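Local coordinates for protein iodotyrosine deiodinase (Thermotoga neapolitana, PDB 6TYK) that uses FMN to remove halogen from halotyrosines such as 3-iodo-L-tyrosine and 3,5-diiodo-L-tyrosine, working as a homodimer of the nitroreductase family, at residues K131-V136 and V164-D169. Residues are numbered along the deposited sequence; the frame is centred on the assembly and turned at random.
Sequences KGLGSV and VGYPDD
Gly134 and Gly165 form an antiparallel hydrogen-bonded pair. Gly134 N donates to Gly165 O at 2.8 Å, almost straight at 173°. The return bond, Gly165 N to Gly134 O, is weak at 3.4 Å. Gly134 O also receives a CA-H contact from Val164. Pro167 packs its ring against the turn leading into the strand, with CD 3.4 Å from Gly132 O. Gly134 has no side chain, and Pro167 CG sits close to its N, at 4.0 Å. Leu133 splits its methyls between two partners. CD1 meets Val164 CG1 at 3.9 Å, and CD2 lies 3.7 Å from Tyr166 CE1, oblique to the ring. Tyr166 CG stands anti to its carbonyl carbon (chi1 -66°), which brings the ring back toward Leu133. The other Val164 methyl, CG2, touches Ser135 OG, whose hydrogen bond goes to Pro163 O. Leu128 of helix 113-130 packs on Leu133, Ser135 and Val164. An alanine at Val164 would probably leave a gap beside Leu133 CD1 and Ser135. One strong bond and apolar packing thus join the short strand 134-135 to strand 156-165, just before Val136 reaches the FMN.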
loop_
_atom_site.group_PDB
_atom_site.type_symbol
_atom_site.label_atom_id
_atom_site.label_comp_id
_atom_site.label_asym_id
_atom_site.label_seq_id
_atom_site.Cartn_x
_atom_site.Cartn_y
_atom_site.Cartn_z
ATOM N N LYS A 131 -3.783 -6.936 -16.726
ATOM C CA LYS A 131 -4.453 -8.129 -17.244
ATOM C C LYS A 131 -5.880 -7.870 -17.728
ATOM O O LYS A 131 -6.581 -8.800 -18.135
ATOM C CB LYS A 131 -4.469 -9.230 -16.182
ATOM C CG LYS A 131 -3.102 -9.832 -15.904
ATOM C CD LYS A 131 -2.529 -10.441 -17.175
ATOM C CE LYS A 131 -1.198 -11.128 -16.935
ATOM N NZ LYS A 131 -0.563 -11.522 -18.223
ATOM N N GLY A 132 -6.312 -6.617 -17.675
ATOM C CA GLY A 132 -7.649 -6.270 -18.123
ATOM C C GLY A 132 -8.728 -6.704 -17.141
ATOM O O GLY A 132 -9.891 -6.861 -17.507
ATOM N N LEU A 133 -8.340 -6.922 -15.890
ATOM C CA LEU A 133 -9.305 -7.255 -14.853
ATOM C C LEU A 133 -9.591 -6.018 -14.043
ATOM O O LEU A 133 -8.779 -5.090 -14.006
ATOM C CB LEU A 133 -8.769 -8.360 -13.948
ATOM C CG LEU A 133 -8.469 -9.656 -14.695
ATOM C CD1 LEU A 133 -7.880 -10.677 -13.755
ATOM C CD2 LEU A 133 -9.731 -10.190 -15.353
ATOM N N GLY A 134 -10.755 -6.001 -13.406
ATOM C CA GLY A 134 -11.167 -4.883 -12.586
ATOM C C GLY A 134 -11.280 -5.320 -11.145
ATOM O O GLY A 134 -11.350 -6.523 -10.842
ATOM N N SER A 135 -11.297 -4.342 -10.252
ATOM C CA SER A 135 -11.523 -4.631 -8.847
ATOM C C SER A 135 -11.901 -3.380 -8.079
ATOM O O SER A 135 -11.950 -2.274 -8.627
ATOM C CB SER A 135 -10.310 -5.315 -8.205
ATOM O OG SER A 135 -10.630 -5.812 -6.908
ATOM N N VAL A 136 -12.256 -3.589 -6.824
ATOM C CA VAL A 136 -12.579 -2.520 -5.901
ATOM C C VAL A 136 -12.101 -2.995 -4.530
ATOM O O VAL A 136 -12.364 -4.133 -4.149
ATOM C CB VAL A 136 -14.095 -2.222 -5.876
ATOM C CG1 VAL A 136 -14.907 -3.496 -5.640
ATOM C CG2 VAL A 136 -14.419 -1.177 -4.821
ATOM N N VAL A 164 -12.874 -9.497 -8.094
ATOM C CA VAL A 164 -12.080 -9.451 -9.313
ATOM C C VAL A 164 -12.825 -10.135 -10.443
ATOM O O VAL A 164 -13.399 -11.204 -10.266
ATOM C CB VAL A 164 -10.714 -10.132 -9.127
ATOM C CG1 VAL A 164 -9.937 -10.143 -10.450
ATOM C CG2 VAL A 164 -9.914 -9.417 -8.044
ATOM N N GLY A 165 -12.814 -9.505 -11.606
ATOM C CA GLY A 165 -13.412 -10.097 -12.782
ATOM C C GLY A 165 -13.251 -9.149 -13.946
ATOM O O GLY A 165 -12.551 -8.141 -13.852
ATOM N N TYR A 166 -13.887 -9.479 -15.059
ATOM C CA TYR A 166 -13.868 -8.607 -16.218
ATOM C C TYR A 166 -14.823 -7.455 -15.974
ATOM O O TYR A 166 -15.942 -7.664 -15.510
ATOM C CB TYR A 166 -14.316 -9.383 -17.456
ATOM C CG TYR A 166 -13.353 -10.472 -17.856
ATOM C CD1 TYR A 166 -12.055 -10.160 -18.221
ATOM C CD2 TYR A 166 -13.741 -11.807 -17.875
ATOM C CE1 TYR A 166 -11.168 -11.140 -18.601
ATOM C CE2 TYR A 166 -12.854 -12.798 -18.254
ATOM C CZ TYR A 166 -11.570 -12.457 -18.611
ATOM O OH TYR A 166 -10.678 -13.431 -18.992
ATOM N N PRO A 167 -14.390 -6.227 -16.294
ATOM C CA PRO A 167 -15.263 -5.073 -16.079
ATOM C C PRO A 167 -16.455 -5.117 -17.012
ATOM O O PRO A 167 -16.348 -5.568 -18.162
ATOM C CB PRO A 167 -14.369 -3.879 -16.442
ATOM C CG PRO A 167 -12.970 -4.408 -16.349
ATOM C CD PRO A 167 -13.077 -5.827 -16.816
ATOM N N ASP A 168 -17.589 -4.640 -16.516
ATOM C CA ASP A 168 -18.787 -4.543 -17.330
ATOM C C ASP A 168 -19.215 -3.092 -17.436
ATOM O O ASP A 168 -20.162 -2.654 -16.774
ATOM C CB ASP A 168 -19.912 -5.375 -16.727
ATOM C CG ASP A 168 -21.179 -5.268 -17.523
ATOM O OD1 ASP A 168 -21.064 -5.100 -18.749
ATOM O OD2 ASP A 168 -22.275 -5.314 -16.943
ATOM N N ASP A 169 -18.500 -2.355 -18.278
ATOM C CA ASP A 169 -18.721 -0.923 -18.461
ATOM C C ASP A 169 -18.794 -0.151 -17.150
ATOM O O ASP A 169 -19.826 0.423 -16.804
ATOM C CB ASP A 169 -19.964 -0.658 -19.301
ATOM C CG ASP A 169 -20.031 0.780 -19.775
ATOM O OD1 ASP A 169 -18.962 1.414 -19.897
ATOM O OD2 ASP A 169 -21.138 1.281 -20.023
#